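Local coordinates for malonyl CoA-acyl carrier protein transacylase (PDB 3QAT) that catalyses the transfer of the malonyl group from malonyl-CoA to acyl carrier protein, probably supplying fatty acid synthesis with its extender unit, at residues G96-E101 with V254-G259; N125-A130 with A204-A209; K147-I152 with G171-S176; T184-A189 with A197-V202; V261-T266 with K285-L290. One frame throughout, in Å; residues are numbered along the deposited sequence.

Interaction 1: residues G96-E101 with V254-G259; sequences GHSLGE and VQQVTG
S98 OG is gripped from several sides: Q256 NE2 reaches it across the contact in a weak hydrogen bond of 3.2 Å (158° at the hydrogen), and R123 NH2 and H207 NE2 also bond to it. The Q256 chain leaves its helix with CG anti to the backbone N and then bends at chi2 (-83°), which lays the amide against S98, its NE2 also 3.2 Å from S98 CA. R123 NH2 bonds OE1 of that amide and N237 OD1 takes its NE2, so both ends are held and its rotation is fixed. E101 comes to Q256 from the opposite direction: its OE1 lies 3.3 Å from Q256 CG, while OE2 is bonded by N237 N. S98 itself sits in a type II' turn from H97 to G100, with a positive phi (61°), closed by G100 N to H97 O at 3.0 Å. This strained corner between strand 93-96 and helix 100-107 fits the GxSxG nucleophile elbow of acyltransferases. S98 is therefore probably the acyl-accepting serine, paired with H207 as in related malonyltransferases, and R123, and more weakly Q256, probably help to position its hydroxyl.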
# COMPACT_ATOMS: atom_id res chain seq x y z
N GLY A 96 2.05 -4.91 -3.12
CA GLY A 96 1.52 -3.55 -2.88
C GLY A 96 1.82 -3.10 -1.48
O GLY A 96 2.02 -3.92 -0.57
N HIS A 97 1.87 -1.78 -1.31
CA HIS A 97 2.25 -1.23 -0.02
C HIS A 97 1.01 -1.12 0.88
O HIS A 97 0.19 -0.22 0.71
CB HIS A 97 2.96 0.11 -0.24
CG HIS A 97 3.83 0.52 0.90
ND1 HIS A 97 3.32 0.97 2.10
CD2 HIS A 97 5.18 0.60 1.01
CE1 HIS A 97 4.31 1.28 2.91
NE2 HIS A 97 5.46 1.07 2.28
N SER A 98 0.88 -2.05 1.82
CA SER A 98 -0.19 -2.08 2.82
C SER A 98 -1.60 -2.18 2.19
O SER A 98 -2.00 -3.28 1.83
CB SER A 98 -0.01 -0.91 3.82
OG SER A 98 -0.92 -1.06 4.90
N LEU A 99 -2.34 -1.08 2.02
CA LEU A 99 -3.63 -1.21 1.34
C LEU A 99 -3.40 -1.76 -0.09
O LEU A 99 -4.26 -2.42 -0.67
CB LEU A 99 -4.37 0.13 1.32
CG LEU A 99 -3.90 1.16 0.29
CD1 LEU A 99 -4.51 1.03 -1.09
CD2 LEU A 99 -4.20 2.57 0.85
N GLY A 100 -2.23 -1.44 -0.66
CA GLY A 100 -1.89 -1.88 -2.02
C GLY A 100 -1.85 -3.40 -2.18
O GLY A 100 -1.94 -3.89 -3.29
N GLU A 101 -1.70 -4.16 -1.08
CA GLU A 101 -1.78 -5.63 -1.18
C GLU A 101 -3.17 -6.06 -1.68
O GLU A 101 -3.29 -7.03 -2.44
CB GLU A 101 -1.49 -6.31 0.16
CG GLU A 101 -0.15 -5.95 0.76
CD GLU A 101 0.41 -7.09 1.62
OE1 GLU A 101 -0.06 -7.32 2.78
OE2 GLU A 101 1.33 -7.74 1.13
N VAL A 254 -3.98 -10.40 7.76
CA VAL A 254 -4.29 -10.11 9.15
C VAL A 254 -3.02 -9.71 9.93
O VAL A 254 -3.00 -8.70 10.67
CB VAL A 254 -5.02 -11.31 9.82
CG1 VAL A 254 -5.20 -11.06 11.32
CG2 VAL A 254 -6.40 -11.54 9.18
N GLN A 255 -1.95 -10.50 9.76
CA GLN A 255 -0.67 -10.22 10.41
C GLN A 255 -0.11 -8.86 9.98
O GLN A 255 0.52 -8.15 10.78
CB GLN A 255 0.34 -11.31 10.05
CG GLN A 255 0.02 -12.68 10.62
CD GLN A 255 0.93 -13.75 10.04
OE1 GLN A 255 2.14 -13.56 9.93
NE2 GLN A 255 0.34 -14.88 9.65
N GLN A 256 -0.35 -8.51 8.72
CA GLN A 256 0.15 -7.26 8.14
C GLN A 256 -0.33 -6.02 8.93
O GLN A 256 0.41 -5.04 9.09
CB GLN A 256 -0.29 -7.20 6.67
CG GLN A 256 0.47 -6.20 5.81
CD GLN A 256 -0.07 -4.81 5.92
OE1 GLN A 256 -1.11 -4.57 6.56
NE2 GLN A 256 0.64 -3.87 5.31
N VAL A 257 -1.55 -6.08 9.44
CA VAL A 257 -2.15 -4.92 10.10
C VAL A 257 -1.32 -4.43 11.29
O VAL A 257 -1.21 -3.23 11.50
CB VAL A 257 -3.60 -5.26 10.53
CG1 VAL A 257 -4.21 -4.20 11.44
CG2 VAL A 257 -4.46 -5.49 9.25
N THR A 258 -0.75 -5.36 12.06
CA THR A 258 0.04 -5.00 13.24
C THR A 258 1.54 -5.08 13.03
O THR A 258 2.30 -4.75 13.95
CB THR A 258 -0.30 -5.92 14.44
OG1 THR A 258 -0.18 -7.29 14.04
CG2 THR A 258 -1.70 -5.63 14.90
N GLY A 259 1.97 -5.51 11.84
CA GLY A 259 3.38 -5.79 11.59
C GLY A 259 4.02 -4.83 10.60
O GLY A 259 3.34 -4.02 9.97

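Interaction 2: residues N125-A130 with A204-A209; sequences NAMQAA and APFHSA
M127 runs out fully extended from its helix, CG beside the backbone N (chi1 -72°) and both later torsions near 180°, and F206 swings its ring to meet it with a chi1 of -63°. The two side chains cross at about a right angle. The sulfur arrives at the rim of the ring, in its plane: SD is 3.8 Å from F206 CE1 and 4.9 Å from the ring centroid, an edge-on Met-aromatic contact. M127 CB follows behind, 3.9 Å from the same CE1. A204 completes the patch, its CB covering one face of the F206 ring toward the rim and lying 4.1 Å from M127 O. The loop keeps its shape through an inverse gamma turn centred on P205, with a weak F206 N to A204 O bond, and through S208 OG, which donates to P205 O at 2.8 Å. H207, next after F206, bonds S98 OG with its NE2 and the Q256 carbonyl with its ND1, so this apolar contact lies beside the probable active site. Around it, helix 62-82 brings Q66 against M127 and T62 against F206, and helix 212-224 sets A214 on M127.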
# COMPACT_ATOMS: atom_id res chain seq x y z
N ASN A 125 -12.09 1.81 8.24
CA ASN A 125 -12.94 2.09 9.41
C ASN A 125 -12.33 1.52 10.69
O ASN A 125 -12.30 2.20 11.75
CB ASN A 125 -14.35 1.53 9.21
CG ASN A 125 -15.26 2.40 8.34
OD1 ASN A 125 -14.99 3.58 8.13
ND2 ASN A 125 -16.33 1.81 7.85
N ALA A 126 -11.85 0.27 10.61
CA ALA A 126 -11.35 -0.43 11.80
C ALA A 126 -10.05 0.18 12.28
O ALA A 126 -9.82 0.32 13.48
CB ALA A 126 -11.18 -1.91 11.54
N MET A 127 -9.21 0.58 11.32
CA MET A 127 -7.95 1.27 11.67
C MET A 127 -8.17 2.65 12.30
O MET A 127 -7.52 2.97 13.31
CB MET A 127 -7.07 1.37 10.43
CG MET A 127 -6.51 0.02 10.07
SD MET A 127 -5.52 0.12 8.58
CE MET A 127 -4.88 -1.47 8.59
N GLN A 128 -9.08 3.44 11.75
CA GLN A 128 -9.38 4.78 12.28
C GLN A 128 -9.85 4.65 13.74
O GLN A 128 -9.55 5.52 14.57
CB GLN A 128 -10.44 5.50 11.42
CG GLN A 128 -10.75 6.99 11.80
CD GLN A 128 -9.71 8.00 11.30
OE1 GLN A 128 -9.26 8.87 12.06
NE2 GLN A 128 -9.34 7.91 10.01
N ALA A 129 -10.56 3.55 14.04
CA ALA A 129 -11.22 3.35 15.36
C ALA A 129 -10.41 2.55 16.39
O ALA A 129 -10.83 2.43 17.54
CB ALA A 129 -12.60 2.70 15.15
N ALA A 130 -9.28 1.98 15.98
CA ALA A 130 -8.54 1.03 16.81
C ALA A 130 -8.10 1.61 18.17
O ALA A 130 -8.23 0.93 19.19
CB ALA A 130 -7.32 0.49 16.06
N ALA A 204 -3.08 7.69 13.34
CA ALA A 204 -3.32 6.37 13.89
C ALA A 204 -2.00 5.61 13.90
O ALA A 204 -1.16 5.82 12.99
CB ALA A 204 -4.36 5.61 13.03
N PRO A 205 -1.79 4.74 14.90
CA PRO A 205 -0.51 4.05 14.97
C PRO A 205 -0.51 2.81 14.06
O PRO A 205 -0.47 1.69 14.56
CB PRO A 205 -0.41 3.65 16.45
CG PRO A 205 -1.83 3.44 16.85
CD PRO A 205 -2.60 4.50 16.11
N PHE A 206 -0.53 3.04 12.75
CA PHE A 206 -0.58 1.93 11.78
C PHE A 206 0.64 1.02 11.96
O PHE A 206 1.75 1.46 12.32
CB PHE A 206 -0.57 2.46 10.32
CG PHE A 206 -1.76 3.32 9.95
CD1 PHE A 206 -2.98 2.74 9.64
CD2 PHE A 206 -1.63 4.70 9.83
CE1 PHE A 206 -4.08 3.52 9.27
CE2 PHE A 206 -2.73 5.50 9.46
CZ PHE A 206 -3.95 4.91 9.18
N HIS A 207 0.43 -0.27 11.71
CA HIS A 207 1.55 -1.25 11.72
C HIS A 207 2.28 -1.28 13.04
O HIS A 207 3.51 -1.36 13.09
CB HIS A 207 2.49 -1.01 10.52
CG HIS A 207 1.76 -1.13 9.24
ND1 HIS A 207 1.21 -2.32 8.82
CD2 HIS A 207 1.35 -0.19 8.35
CE1 HIS A 207 0.52 -2.12 7.71
NE2 HIS A 207 0.57 -0.83 7.42
N SER A 208 1.48 -1.21 14.10
CA SER A 208 1.97 -1.44 15.45
C SER A 208 1.01 -2.38 16.15
O SER A 208 -0.09 -2.63 15.65
CB SER A 208 2.08 -0.14 16.25
OG SER A 208 0.80 0.32 16.67
N ALA A 209 1.42 -2.88 17.32
CA ALA A 209 0.55 -3.81 18.07
C ALA A 209 -0.76 -3.14 18.50
O ALA A 209 -1.75 -3.84 18.78
CB ALA A 209 1.30 -4.37 19.27

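Interaction 3: residues K147-I152 with G171-S176; sequences KDVEEI and GQIVIS
Apolar packing carries this contact, and one valine does the work from the helix side. V149 points toward the strand, and its two methyls share I173 and I175 between them. Its CG1, anti to the backbone N (chi1 177°), presses on I175 CG2 at 3.5 Å, closer than carbons usually pack, and also meets I173 CG2 at 4.0 Å. Its other branch, CG2, touches I173 CD1 at 3.9 Å; here the two side chains slide past each other in opposite directions. I175 holds its CG1 between the backbone N and the carbonyl carbon (chi1 56°), the crowded position, which turns CG2 toward V149 and leaves CD1 to meet A185 of helix 179-191.

The elements belong to the small subdomain, whose strands 196-200, 136-142, 172-176 and 162-169 lie side by side in that order, the ferredoxin-like arrangement. Helix 146-155 follows its first strand and covers one face of the sheet, V149 also reaching L141 and L144.

No hydrogen bond joins helix to strand; polar bonding stays within each element or links the strand to its neighbours. E151 N bonds K147 O at 3.0 Å and I152 N bonds D148 O at 3.1 Å along the helix. On the sheet, I173 pairs with L141 and I175 with A139 on one edge of the strand, while V174 pairs with A165 and N166 on the other.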
# COMPACT_ATOMS: atom_id res chain seq x y z
N LYS A 147 18.63 -1.59 12.25
CA LYS A 147 19.25 -1.95 13.53
C LYS A 147 19.24 -0.78 14.53
O LYS A 147 18.83 -0.96 15.69
CB LYS A 147 20.68 -2.47 13.32
N ASP A 148 19.67 0.39 14.07
CA ASP A 148 19.73 1.58 14.92
C ASP A 148 18.34 2.07 15.32
O ASP A 148 18.15 2.56 16.43
CB ASP A 148 20.49 2.71 14.21
CG ASP A 148 21.98 2.41 14.06
OD1 ASP A 148 22.45 1.36 14.57
OD2 ASP A 148 22.67 3.22 13.41
N VAL A 149 17.36 1.93 14.43
CA VAL A 149 16.00 2.32 14.80
C VAL A 149 15.41 1.32 15.79
O VAL A 149 14.70 1.71 16.71
CB VAL A 149 15.09 2.55 13.57
CG1 VAL A 149 13.64 2.89 14.03
CG2 VAL A 149 15.66 3.66 12.71
N GLU A 150 15.72 0.03 15.61
CA GLU A 150 15.27 -1.01 16.56
C GLU A 150 15.82 -0.74 17.96
O GLU A 150 15.13 -0.91 18.97
CB GLU A 150 15.63 -2.43 16.04
CG GLU A 150 14.69 -2.89 14.90
CD GLU A 150 15.05 -4.23 14.24
OE1 GLU A 150 16.20 -4.70 14.36
OE2 GLU A 150 14.16 -4.81 13.56
N GLU A 151 17.05 -0.24 18.00
CA GLU A 151 17.67 0.16 19.25
C GLU A 151 16.95 1.36 19.89
O GLU A 151 16.71 1.38 21.09
CB GLU A 151 19.16 0.43 19.03
CG GLU A 151 19.98 0.38 20.30
CD GLU A 151 21.30 1.13 20.16
OE1 GLU A 151 21.82 1.24 19.02
OE2 GLU A 151 21.82 1.60 21.20
N ILE A 152 16.57 2.35 19.07
CA ILE A 152 15.78 3.47 19.58
C ILE A 152 14.45 2.98 20.16
O ILE A 152 14.00 3.46 21.19
CB ILE A 152 15.52 4.56 18.50
CG1 ILE A 152 16.84 5.21 18.06
CG2 ILE A 152 14.58 5.61 19.06
CD1 ILE A 152 16.72 6.16 16.87
N GLY A 171 17.03 4.43 3.01
CA GLY A 171 17.24 4.91 4.38
C GLY A 171 15.98 5.47 5.05
O GLY A 171 16.08 6.12 6.10
N GLN A 172 14.81 5.19 4.47
CA GLN A 172 13.52 5.68 5.02
C GLN A 172 12.87 4.64 5.89
O GLN A 172 12.58 3.52 5.43
CB GLN A 172 12.53 6.02 3.90
CG GLN A 172 12.96 7.22 3.07
CD GLN A 172 12.00 7.50 1.95
OE1 GLN A 172 10.76 7.39 2.10
NE2 GLN A 172 12.54 7.83 0.80
N ILE A 173 12.62 4.99 7.15
CA ILE A 173 11.97 4.09 8.09
C ILE A 173 10.86 4.86 8.81
O ILE A 173 11.07 5.99 9.27
CB ILE A 173 12.99 3.49 9.10
CG1 ILE A 173 13.96 2.51 8.39
CG2 ILE A 173 12.25 2.79 10.28
CD1 ILE A 173 15.06 1.98 9.25
N VAL A 174 9.66 4.27 8.86
CA VAL A 174 8.54 4.86 9.58
C VAL A 174 8.31 4.08 10.86
O VAL A 174 8.27 2.85 10.84
CB VAL A 174 7.26 4.83 8.73
CG1 VAL A 174 6.15 5.58 9.43
CG2 VAL A 174 7.54 5.46 7.36
N ILE A 175 8.23 4.79 11.99
CA ILE A 175 7.93 4.15 13.27
C ILE A 175 6.50 4.49 13.72
O ILE A 175 5.87 5.41 13.20
CB ILE A 175 8.95 4.55 14.38
CG1 ILE A 175 9.00 6.07 14.54
CG2 ILE A 175 10.32 3.95 14.05
CD1 ILE A 175 9.87 6.53 15.73
N SER A 176 6.02 3.74 14.70
CA SER A 176 4.61 3.80 15.10
C SER A 176 4.45 3.26 16.51
O SER A 176 5.22 2.39 16.93
CB SER A 176 3.78 2.95 14.13
OG SER A 176 2.40 3.01 14.44

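Interaction 4: residues T184-A189 with A197-V202; sequences TAVEVA and AVLLPV
V186 forks over the strand, one methyl to each of two residues on it. CG1, anti to the backbone N (chi1 171°), sits 3.5 Å from A197 O and 4.0 Å from A197 CB. CG2, the branch beside the backbone N, passes along the chain to L199, where it is 4.1 Å from the L199 amide N and 4.2 Å from L199 CD1. One turn further on, A189 CB meets A197 CB at 4.1 Å. A197 CB also lies 4.0 Å from V186 O, so it meets the helix backbone as well. The segments 184-189 and 197-200 run nearly antiparallel (171°), their axes 8.0 Å apart at closest approach. Nothing polar joins them; the contact is methyl against methyl and methyl against peptide.

In the next shell, strand 136-142 lies alongside. It pairs with 196-200 through A140 to V198 and M138 to L200; its A139 touches V186, and its L141 touches both A189 and A197. Helix 146-155 flanks the same helix, with I152 touching A185, V188 and A189. L199 folds back on V182 and E183, an earlier turn of the helix, at the outer margin of the contact. Strand 196-200 is the last at this end of its sheet, parallel to 172-176 with 136-142 between them. Helix 179-191 therefore forms the connection of a beta-alpha-beta crossover that skips one strand, the second such unit of a ferredoxin-like subdomain.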
# COMPACT_ATOMS: atom_id res chain seq x y z
N THR A 184 9.44 10.65 21.89
CA THR A 184 10.79 10.51 22.45
C THR A 184 11.72 9.90 21.41
O THR A 184 12.86 10.32 21.28
CB THR A 184 10.79 9.70 23.75
OG1 THR A 184 9.86 10.30 24.67
CG2 THR A 184 12.20 9.69 24.38
N ALA A 185 11.22 8.92 20.67
CA ALA A 185 12.00 8.28 19.63
C ALA A 185 12.46 9.27 18.57
O ALA A 185 13.59 9.16 18.07
CB ALA A 185 11.19 7.14 18.98
N VAL A 186 11.60 10.23 18.22
CA VAL A 186 11.99 11.31 17.30
C VAL A 186 13.16 12.13 17.86
O VAL A 186 14.13 12.41 17.14
CB VAL A 186 10.77 12.21 16.88
CG1 VAL A 186 11.22 13.44 16.12
CG2 VAL A 186 9.81 11.41 15.99
N GLU A 187 13.07 12.50 19.14
CA GLU A 187 14.16 13.23 19.82
C GLU A 187 15.47 12.44 19.72
O GLU A 187 16.50 13.00 19.33
CB GLU A 187 13.80 13.49 21.28
CG GLU A 187 12.62 14.44 21.44
CD GLU A 187 12.05 14.44 22.86
OE1 GLU A 187 12.54 13.68 23.72
OE2 GLU A 187 11.09 15.22 23.10
N VAL A 188 15.40 11.14 20.03
CA VAL A 188 16.58 10.28 20.00
C VAL A 188 17.14 10.14 18.58
O VAL A 188 18.34 10.26 18.34
CB VAL A 188 16.32 8.90 20.62
CG1 VAL A 188 17.58 8.04 20.54
CG2 VAL A 188 15.89 9.05 22.10
N ALA A 189 16.25 9.94 17.60
CA ALA A 189 16.70 9.85 16.21
C ALA A 189 17.44 11.10 15.75
O ALA A 189 18.48 11.00 15.06
CB ALA A 189 15.51 9.58 15.30
N ALA A 197 13.70 13.58 10.92
CA ALA A 197 12.93 12.86 11.94
C ALA A 197 11.70 13.68 12.24
O ALA A 197 11.77 14.70 12.93
CB ALA A 197 13.77 12.62 13.20
N VAL A 198 10.57 13.28 11.66
CA VAL A 198 9.37 14.13 11.73
C VAL A 198 8.24 13.38 12.41
O VAL A 198 7.84 12.30 11.96
CB VAL A 198 8.92 14.57 10.32
CG1 VAL A 198 7.60 15.33 10.40
CG2 VAL A 198 9.99 15.45 9.64
N LEU A 199 7.72 13.96 13.49
CA LEU A 199 6.56 13.41 14.21
C LEU A 199 5.25 13.66 13.46
O LEU A 199 5.03 14.75 12.92
CB LEU A 199 6.50 14.02 15.62
CG LEU A 199 5.48 13.44 16.62
CD1 LEU A 199 5.76 11.96 16.94
CD2 LEU A 199 5.52 14.31 17.89
N LEU A 200 4.42 12.62 13.40
CA LEU A 200 3.03 12.73 12.95
C LEU A 200 2.14 12.47 14.18
O LEU A 200 1.69 11.34 14.42
CB LEU A 200 2.74 11.75 11.81
CG LEU A 200 3.67 12.08 10.62
CD1 LEU A 200 4.19 10.85 9.91
CD2 LEU A 200 3.01 13.12 9.70
N PRO A 201 1.88 13.52 14.95
CA PRO A 201 1.33 13.32 16.31
C PRO A 201 -0.14 12.87 16.40
O PRO A 201 -0.53 12.31 17.45
CB PRO A 201 1.51 14.71 16.96
CG PRO A 201 1.48 15.68 15.79
CD PRO A 201 2.23 14.93 14.69
N VAL A 202 -0.93 13.09 15.35
CA VAL A 202 -2.34 12.67 15.33
C VAL A 202 -2.58 11.44 14.45
O VAL A 202 -3.72 11.00 14.30
CB VAL A 202 -3.31 13.84 14.85
CG1 VAL A 202 -2.88 15.16 15.40
CG2 VAL A 202 -3.40 13.91 13.33

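Interaction 5: residues V261-T266 with K285-L290; sequences VRWRET and KVLTGL
W263 and L287 join the first turns of two helices, 263-272 and 286-294, against the probable nucleophile elbow, whose H97 ring meets the W263 indole with the planes at about 50°. Helix 286-294 is the connection of a beta-alpha-beta crossover between strands 275-281 and 299-303 of the parallel sheet, and helix 263-272 carries the chain from the small mixed sheet toward that larger one. The indole reaches across because CG stands anti to the backbone N (chi1 -165°). L287 meets it at about a right angle with both methyls: CD2 is 3.9 Å from W263 NE1, and CD1 is 4.0 Å from W263 CZ2. L290, one turn on, touches the pyrrole part, its CD1 4.0 Å from W263 CD1, while T266 CG2, from the tryptophan's own helix, lies over one face near the rim. The single polar link is by water: W263 NE1 donates to it at 2.9 Å, in the plane of the indole, and the water donates in turn to L287 O at 2.7 Å, so the buried N-H is satisfied.

The residues before and after the tryptophan are tied together. R262, at the centre of an inverse gamma turn and the N-cap of its helix, grips E265 side-on with NE and NH2, and the NE to OE1 salt bridge measures 2.9 Å. Both nitrogens come to the carboxylate from above its plane. R262 O accepts twice from T266, from opposite faces of the carbonyl plane: from the backbone N at 3.0 Å and from OG1 at 2.8 Å.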
# COMPACT_ATOMS: atom_id res chain seq x y z
N VAL A 261 5.82 -3.31 7.36
CA VAL A 261 5.74 -3.43 5.90
C VAL A 261 7.18 -3.52 5.38
O VAL A 261 7.94 -2.55 5.45
CB VAL A 261 5.05 -2.20 5.27
CG1 VAL A 261 5.06 -2.33 3.74
CG2 VAL A 261 3.60 -2.12 5.78
N ARG A 262 7.56 -4.70 4.88
CA ARG A 262 8.97 -4.98 4.53
C ARG A 262 9.21 -4.59 3.06
O ARG A 262 9.51 -5.44 2.19
CB ARG A 262 9.27 -6.47 4.78
CG ARG A 262 9.21 -6.82 6.27
CD ARG A 262 9.26 -8.32 6.46
NE ARG A 262 10.59 -8.85 6.16
CZ ARG A 262 10.89 -10.15 6.27
NH1 ARG A 262 9.96 -11.03 6.63
NH2 ARG A 262 12.13 -10.58 6.02
N TRP A 263 9.08 -3.29 2.76
CA TRP A 263 9.07 -2.86 1.36
C TRP A 263 10.46 -2.92 0.71
O TRP A 263 10.60 -3.38 -0.44
CB TRP A 263 8.43 -1.44 1.15
CG TRP A 263 8.11 -1.23 -0.32
CD1 TRP A 263 8.76 -0.39 -1.20
CD2 TRP A 263 7.11 -1.91 -1.09
NE1 TRP A 263 8.20 -0.49 -2.46
CE2 TRP A 263 7.19 -1.43 -2.42
CE3 TRP A 263 6.16 -2.90 -0.77
CZ2 TRP A 263 6.35 -1.91 -3.45
CZ3 TRP A 263 5.31 -3.37 -1.79
CH2 TRP A 263 5.41 -2.86 -3.11
N ARG A 264 11.47 -2.45 1.43
CA ARG A 264 12.85 -2.54 0.95
C ARG A 264 13.18 -3.98 0.53
O ARG A 264 13.65 -4.22 -0.59
CB ARG A 264 13.82 -2.07 2.06
CG ARG A 264 15.31 -2.23 1.64
CD ARG A 264 16.26 -1.99 2.80
NE ARG A 264 16.03 -2.87 3.96
CZ ARG A 264 16.55 -4.08 4.14
NH1 ARG A 264 17.35 -4.61 3.22
NH2 ARG A 264 16.26 -4.77 5.24
N GLU A 265 12.91 -4.93 1.42
CA GLU A 265 13.23 -6.34 1.15
C GLU A 265 12.42 -6.88 -0.02
O GLU A 265 12.90 -7.72 -0.79
CB GLU A 265 12.97 -7.17 2.39
CG GLU A 265 14.05 -6.98 3.50
CD GLU A 265 13.59 -7.54 4.84
OE1 GLU A 265 12.63 -6.99 5.45
OE2 GLU A 265 14.19 -8.54 5.29
N THR A 266 11.18 -6.37 -0.16
CA THR A 266 10.33 -6.76 -1.27
C THR A 266 10.95 -6.38 -2.61
O THR A 266 11.04 -7.20 -3.51
CB THR A 266 8.92 -6.15 -1.11
OG1 THR A 266 8.30 -6.75 0.04
CG2 THR A 266 8.05 -6.45 -2.32
N LYS A 285 3.81 8.79 -7.78
CA LYS A 285 5.12 8.24 -8.12
C LYS A 285 5.90 7.86 -6.87
O LYS A 285 7.13 7.78 -6.90
CB LYS A 285 5.91 9.19 -9.05
CG LYS A 285 6.03 10.57 -8.55
CD LYS A 285 6.83 11.44 -9.54
CE LYS A 285 6.07 11.74 -10.81
NZ LYS A 285 6.95 12.57 -11.71
N VAL A 286 5.17 7.60 -5.78
CA VAL A 286 5.81 7.31 -4.49
C VAL A 286 6.64 6.01 -4.51
O VAL A 286 7.83 6.03 -4.14
CB VAL A 286 4.79 7.26 -3.34
CG1 VAL A 286 5.50 6.88 -2.02
CG2 VAL A 286 4.11 8.63 -3.21
N LEU A 287 6.05 4.91 -4.99
CA LEU A 287 6.81 3.65 -5.00
C LEU A 287 7.97 3.70 -5.97
O LEU A 287 9.03 3.10 -5.72
CB LEU A 287 5.92 2.43 -5.30
CG LEU A 287 4.77 2.24 -4.31
CD1 LEU A 287 3.97 0.99 -4.71
CD2 LEU A 287 5.29 2.11 -2.87
N THR A 288 7.78 4.40 -7.09
CA THR A 288 8.83 4.56 -8.10
C THR A 288 10.04 5.30 -7.50
O THR A 288 11.20 4.91 -7.75
CB THR A 288 8.24 5.24 -9.35
OG1 THR A 288 7.25 4.38 -9.92
CG2 THR A 288 9.34 5.53 -10.41
N GLY A 289 9.77 6.33 -6.70
CA GLY A 289 10.83 7.07 -5.99
C GLY A 289 11.63 6.14 -5.07
O GLY A 289 12.87 6.16 -5.07
N LEU A 290 10.92 5.29 -4.33
CA LEU A 290 11.58 4.32 -3.46
C LEU A 290 12.41 3.31 -4.25
O LEU A 290 13.53 3.01 -3.87
CB LEU A 290 10.57 3.59 -2.57
CG LEU A 290 9.78 4.43 -1.57
CD1 LEU A 290 8.71 3.61 -0.87
CD2 LEU A 290 10.74 5.04 -0.53
O HOH W 1 9.00 0.51 -5.06

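Interactions 1 and 5 are buried near the middle of the chain, interaction 3 is buried inside the small subdomain, interaction 2 is partly buried and interaction 4 lies at the surface. Chemistry follows place: interaction 1 is polar, with one weak bond across it and most of its bonds to R123, N237 and H207; a tryptophan and a water join the helices of interaction 5; interactions 3 and 4 are apolar, without a hydrogen bond across them, holding two helices on the same sheet and touching through I152 and A185. Interaction 2 bridges the regions: H207 NE2 lies 2.9 Å from S98 OG of interaction 1, and its loop lies against strand 172-176. V261 and W263 of interaction 5 pack against interaction 1.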